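2-oxo-1,2-dihydroquinoline 8-monooxygenase, oxygenase component (Pseudomonas putida, PDB 1Z02) hydroxylates 2-oxo-1,2-dihydroquinoline at its 8-position, probably passing electrons from a Rieske [2Fe-2S] cluster to a mononuclear iron that activates oxygen. Local coordinates at residues C213-D218 with D363-A368; R293-V296 with L302-E305. All coordinates share one frame; numbering follows the deposited sequence.

Contact 1: C213-D218 with D363-A368; sequences CENGFD and DSDLYA. With FE (Fe (III) ion), chain G.
At the mononuclear iron site, Asn215 on helix 209-216 reaches across to Asp365 on helix 363-376 and touches a carboxylate that binds the metal. Asn215 ND2 donates to Asp365 OD2 over 3.2 Å, nearly straight at 166°; the acceptor lies in the amide plane, but the N-H arrives from above the carboxylate plane, the two planes being turned 70° apart. With CG swung away from the backbone N (chi1 153°), the amide extends toward the other helix, and Asn215 OD1 sits 3.4 Å from Asp365 CB while accepting from Arg369. Both oxygens of Asp365 bind the iron, OD2 at 2.2 Å and OD1 at 2.5 Å. His221 and His225 complete the two-histidine, one-carboxylate facial triad of Rieske oxygenases, and two waters fill further positions on the metal. Asn215 is thus a second-shell residue that probably helps to hold OD2 in place, and Asn362 hydrogen-bonds to OD1. Beside the amide, Ala368 CB packs 4.2 Å from Asn215 ND2. The same ND2 bonds Tyr107 OH of the second subunit. His108 of that subunit, a ligand of its [2Fe-2S] cluster, hydrogen-bonds to Asp218 OD1, and Asp218 OD2 makes a weak hydrogen bond to His221, linking the metal centres as in other Rieske oxygenases.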
loop_
_atom_site.group_PDB
_atom_site.type_symbol
_atom_site.label_atom_id
_atom_site.label_comp_id
_atom_site.label_asym_id
_atom_site.label_seq_id
_atom_site.Cartn_x
_atom_site.Cartn_y
_atom_site.Cartn_z
ATOM N N CYS A 213 -9.689 6.678 21.477
ATOM C CA CYS A 213 -9.987 7.487 22.662
ATOM C C CYS A 213 -11.367 7.180 23.250
ATOM O O CYS A 213 -11.505 7.006 24.462
ATOM C CB CYS A 213 -9.904 8.985 22.321
ATOM S SG CYS A 213 -10.323 10.115 23.704
ATOM N N GLU A 214 -12.384 7.114 22.394
ATOM C CA GLU A 214 -13.738 6.845 22.866
ATOM C C GLU A 214 -13.874 5.484 23.529
ATOM O O GLU A 214 -14.656 5.317 24.465
ATOM C CB GLU A 214 -14.743 7.013 21.720
ATOM C CG GLU A 214 -14.795 8.466 21.241
ATOM C CD GLU A 214 -15.813 8.744 20.158
ATOM O OE1 GLU A 214 -15.779 9.879 19.616
ATOM O OE2 GLU A 214 -16.645 7.857 19.851
ATOM N N ASN A 215 -13.105 4.511 23.059
ATOM C CA ASN A 215 -13.148 3.184 23.650
ATOM C C ASN A 215 -12.561 3.268 25.054
ATOM O O ASN A 215 -13.037 2.609 25.971
ATOM C CB ASN A 215 -12.348 2.191 22.798
ATOM C CG ASN A 215 -11.797 1.023 23.608
ATOM O OD1 ASN A 215 -10.709 1.116 24.178
ATOM N ND2 ASN A 215 -12.549 -0.084 23.662
ATOM N N GLY A 216 -11.542 4.107 25.209
ATOM C CA GLY A 216 -10.875 4.269 26.487
ATOM C C GLY A 216 -11.785 4.536 27.667
ATOM O O GLY A 216 -11.571 3.978 28.741
ATOM N N PHE A 217 -12.792 5.387 27.487
ATOM C CA PHE A 217 -13.707 5.708 28.579
ATOM C C PHE A 217 -15.120 5.174 28.378
ATOM O O PHE A 217 -16.065 5.672 28.985
ATOM C CB PHE A 217 -13.731 7.225 28.832
ATOM C CG PHE A 217 -14.264 8.041 27.683
ATOM C CD1 PHE A 217 -15.626 8.342 27.592
ATOM C CD2 PHE A 217 -13.392 8.542 26.714
ATOM C CE1 PHE A 217 -16.113 9.127 26.554
ATOM C CE2 PHE A 217 -13.863 9.330 25.667
ATOM C CZ PHE A 217 -15.227 9.627 25.586
ATOM N N ASP A 218 -15.248 4.147 27.542
ATOM C CA ASP A 218 -16.542 3.519 27.287
ATOM C C ASP A 218 -16.972 2.780 28.562
ATOM O O ASP A 218 -16.188 2.020 29.136
ATOM C CB ASP A 218 -16.426 2.526 26.131
ATOM C CG ASP A 218 -17.750 1.893 25.790
ATOM O OD1 ASP A 218 -18.507 2.486 25.003
ATOM O OD2 ASP A 218 -18.041 0.809 26.334
ATOM N N ASP A 363 -5.329 -5.249 26.393
ATOM C CA ASP A 363 -5.004 -5.740 25.053
ATOM C C ASP A 363 -6.294 -6.038 24.288
ATOM O O ASP A 363 -6.345 -5.916 23.068
ATOM C CB ASP A 363 -4.154 -7.011 25.119
ATOM C CG ASP A 363 -2.693 -6.727 25.407
ATOM O OD1 ASP A 363 -1.925 -7.704 25.573
ATOM O OD2 ASP A 363 -2.312 -5.535 25.459
ATOM N N SER A 364 -7.342 -6.424 25.010
ATOM C CA SER A 364 -8.625 -6.733 24.385
ATOM C C SER A 364 -9.235 -5.510 23.715
ATOM O O SER A 364 -9.942 -5.630 22.715
ATOM C CB SER A 364 -9.604 -7.277 25.429
ATOM O OG SER A 364 -9.133 -8.490 25.979
ATOM N N ASP A 365 -8.957 -4.335 24.266
ATOM C CA ASP A 365 -9.477 -3.091 23.718
ATOM C C ASP A 365 -8.871 -2.760 22.371
ATOM O O ASP A 365 -9.470 -2.032 21.585
ATOM C CB ASP A 365 -9.214 -1.944 24.694
ATOM C CG ASP A 365 -10.138 -1.993 25.876
ATOM O OD1 ASP A 365 -9.669 -1.785 27.023
ATOM O OD2 ASP A 365 -11.340 -2.252 25.629
ATOM N N LEU A 366 -7.678 -3.292 22.117
ATOM C CA LEU A 366 -6.967 -3.067 20.861
ATOM C C LEU A 366 -7.728 -3.654 19.686
ATOM O O LEU A 366 -7.885 -3.003 18.653
ATOM C CB LEU A 366 -5.566 -3.691 20.929
ATOM C CG LEU A 366 -4.385 -2.744 21.132
ATOM C CD1 LEU A 366 -4.730 -1.662 22.113
ATOM C CD2 LEU A 366 -3.182 -3.535 21.572
ATOM N N TYR A 367 -8.205 -4.885 19.848
ATOM C CA TYR A 367 -8.949 -5.548 18.793
ATOM C C TYR A 367 -10.288 -4.860 18.578
ATOM O O TYR A 367 -10.796 -4.814 17.459
ATOM C CB TYR A 367 -9.165 -7.023 19.137
ATOM C CG TYR A 367 -7.871 -7.769 19.391
ATOM C CD1 TYR A 367 -7.292 -7.791 20.662
ATOM C CD2 TYR A 367 -7.181 -8.389 18.343
ATOM C CE1 TYR A 367 -6.060 -8.403 20.885
ATOM C CE2 TYR A 367 -5.944 -9.005 18.558
ATOM C CZ TYR A 367 -5.390 -9.008 19.830
ATOM O OH TYR A 367 -4.167 -9.610 20.048
ATOM N N ALA A 368 -10.857 -4.326 19.653
ATOM C CA ALA A 368 -12.132 -3.631 19.558
ATOM C C ALA A 368 -11.942 -2.341 18.759
ATOM O O ALA A 368 -12.764 -1.993 17.914
ATOM C CB ALA A 368 -12.673 -3.315 20.963
HETATM FE FE FE G . -12.057 -1.765 27.667
HETATM O O HOH W 1 -11.997 -0.382 29.531
HETATM O O HOH W 2 -11.143 0.271 27.352
#

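Contact 2: R293-V296 with L302-E305; sequences RTSV and LMVE
Arg293 grips the Glu305 carboxylate side-on, in a salt bridge made by two nitrogens, one to each oxygen. Arg293 NE donates to Glu305 OE1 at 3.0 Å, close to the guanidinium plane but from above that of the carboxylate; Arg293 NH1 meets the syn lone pair of Glu305 OE2 at 3.1 Å along a more bent path. The two planes stand 61° apart, so the bridge is twisted rather than flat. The Arg293 chain bends at chi3 (64°), which brings the NE edge against Glu305, while NH1 and NH2 also donate to the carbonyls of Phe180 and Pro181, and Glu305 OE2 accepts from Trp185. An alanine in place of Arg293 would probably leave the buried Glu305 carboxylate without its opposite charge and those two carbonyls without their donors. A water is hydrogen-bonded to Glu305 OE1 (2.7 Å), Arg293 O and Ser295 OG. Between the backbones of this antiparallel hairpin, Ser295 and Met303 form a hydrogen-bonded pair, and Glu305 N donates to Arg293 O at 2.9 Å. On the face of Ser295, Met303 curls its CE to 3.4 Å from Ser295 OG. On the opposite face, that of Thr294, Val304 and Leu302, Thr294 CG2 and Val304 CG1 lie alongside at 4.0 Å in a non-hydrogen-bonded pair, and Leu302 CD1 reaches Thr294 CB; Thr294 OG1 bonds Gln264. One face of the hairpin therefore buries an ion pair whose charges are probably stabilised by hydrogen bonds to neighbouring carbonyls, Trp185 and a water, whereas the other is largely aliphatic.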
loop_
_atom_site.group_PDB
_atom_site.type_symbol
_atom_site.label_atom_id
_atom_site.label_comp_id
_atom_site.label_asym_id
_atom_site.label_seq_id
_atom_site.Cartn_x
_atom_site.Cartn_y
_atom_site.Cartn_z
ATOM N N ARG A 293 -13.329 5.274 38.835
ATOM C CA ARG A 293 -14.039 6.353 38.162
ATOM C C ARG A 293 -13.232 6.858 36.965
ATOM O O ARG A 293 -12.021 7.042 37.052
ATOM C CB ARG A 293 -14.301 7.494 39.150
ATOM C CG ARG A 293 -15.184 8.598 38.612
ATOM C CD ARG A 293 -15.679 9.485 39.738
ATOM N NE ARG A 293 -14.598 10.202 40.404
ATOM C CZ ARG A 293 -14.773 11.010 41.445
ATOM N NH1 ARG A 293 -13.735 11.632 41.992
ATOM N NH2 ARG A 293 -15.988 11.193 41.946
ATOM N N THR A 294 -13.913 7.079 35.847
ATOM C CA THR A 294 -13.260 7.557 34.638
ATOM C C THR A 294 -13.685 8.961 34.238
ATOM O O THR A 294 -14.837 9.363 34.419
ATOM C CB THR A 294 -13.554 6.628 33.440
ATOM O OG1 THR A 294 -14.969 6.412 33.338
ATOM C CG2 THR A 294 -12.846 5.306 33.613
ATOM N N SER A 295 -12.734 9.698 33.685
ATOM C CA SER A 295 -12.974 11.053 33.213
ATOM C C SER A 295 -12.069 11.265 32.002
ATOM O O SER A 295 -11.090 10.540 31.817
ATOM C CB SER A 295 -12.642 12.074 34.310
ATOM O OG SER A 295 -11.318 11.921 34.795
ATOM N N VAL A 296 -12.403 12.248 31.173
ATOM C CA VAL A 296 -11.603 12.538 29.992
ATOM C C VAL A 296 -11.522 14.046 29.747
ATOM O O VAL A 296 -12.513 14.763 29.862
ATOM C CB VAL A 296 -12.180 11.809 28.733
ATOM C CG1 VAL A 296 -13.601 12.270 28.469
ATOM C CG2 VAL A 296 -11.278 12.063 27.509
ATOM N N LEU A 302 -7.350 10.092 29.341
ATOM C CA LEU A 302 -8.165 9.312 30.263
ATOM C C LEU A 302 -7.556 9.172 31.650
ATOM O O LEU A 302 -6.342 9.090 31.798
ATOM C CB LEU A 302 -8.402 7.917 29.686
ATOM C CG LEU A 302 -9.163 6.940 30.594
ATOM C CD1 LEU A 302 -10.645 7.280 30.555
ATOM C CD2 LEU A 302 -8.939 5.507 30.119
ATOM N N MET A 303 -8.417 9.185 32.665
ATOM C CA MET A 303 -7.992 8.993 34.044
ATOM C C MET A 303 -8.918 7.964 34.656
ATOM O O MET A 303 -10.137 8.119 34.607
ATOM C CB MET A 303 -8.075 10.280 34.867
ATOM C CG MET A 303 -7.926 10.015 36.372
ATOM S SD MET A 303 -7.553 11.457 37.409
ATOM C CE MET A 303 -9.115 12.346 37.348
ATOM N N VAL A 304 -8.336 6.909 35.214
ATOM C CA VAL A 304 -9.111 5.864 35.859
ATOM C C VAL A 304 -8.677 5.820 37.321
ATOM O O VAL A 304 -7.704 5.146 37.665
ATOM C CB VAL A 304 -8.848 4.482 35.234
ATOM C CG1 VAL A 304 -9.926 3.513 35.676
ATOM C CG2 VAL A 304 -8.812 4.580 33.717
ATOM N N GLU A 305 -9.396 6.555 38.168
ATOM C CA GLU A 305 -9.103 6.618 39.597
ATOM C C GLU A 305 -9.279 5.260 40.258
ATOM O O GLU A 305 -10.151 4.482 39.875
ATOM C CB GLU A 305 -10.032 7.629 40.285
ATOM C CG GLU A 305 -9.977 9.013 39.684
ATOM C CD GLU A 305 -11.053 9.931 40.216
ATOM O OE1 GLU A 305 -11.762 10.553 39.391
ATOM O OE2 GLU A 305 -11.183 10.035 41.455
HETATM O O HOH W 3 -11.334 9.956 36.831
#

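How the contacts relate
Both contacts belong to the catalytic domain, their centres about 14 Å apart. Helix 209-216 comes first along the chain, then the hairpin of strands 293-297 and 301-305, and last helix 363-376, so contact 2 falls between the halves of contact 1. The hairpin supplies two inner strands of the seven-stranded antiparallel sheet, and the end of helix 209-216 and the residue after it pack against the hairpin: Gly216 O lies 3.3 Å from Leu302 CD2, and Phe217 CB 3.5 Å from Leu302 CD1. At nearest atoms, the side chain of Leu302 is about 8 Å from the Fe(III) ion. The sheet backs the helices and connecting segment that carry the metal ligands, with Leu302 and Val296 meeting Gly216 and Phe217 at the junction.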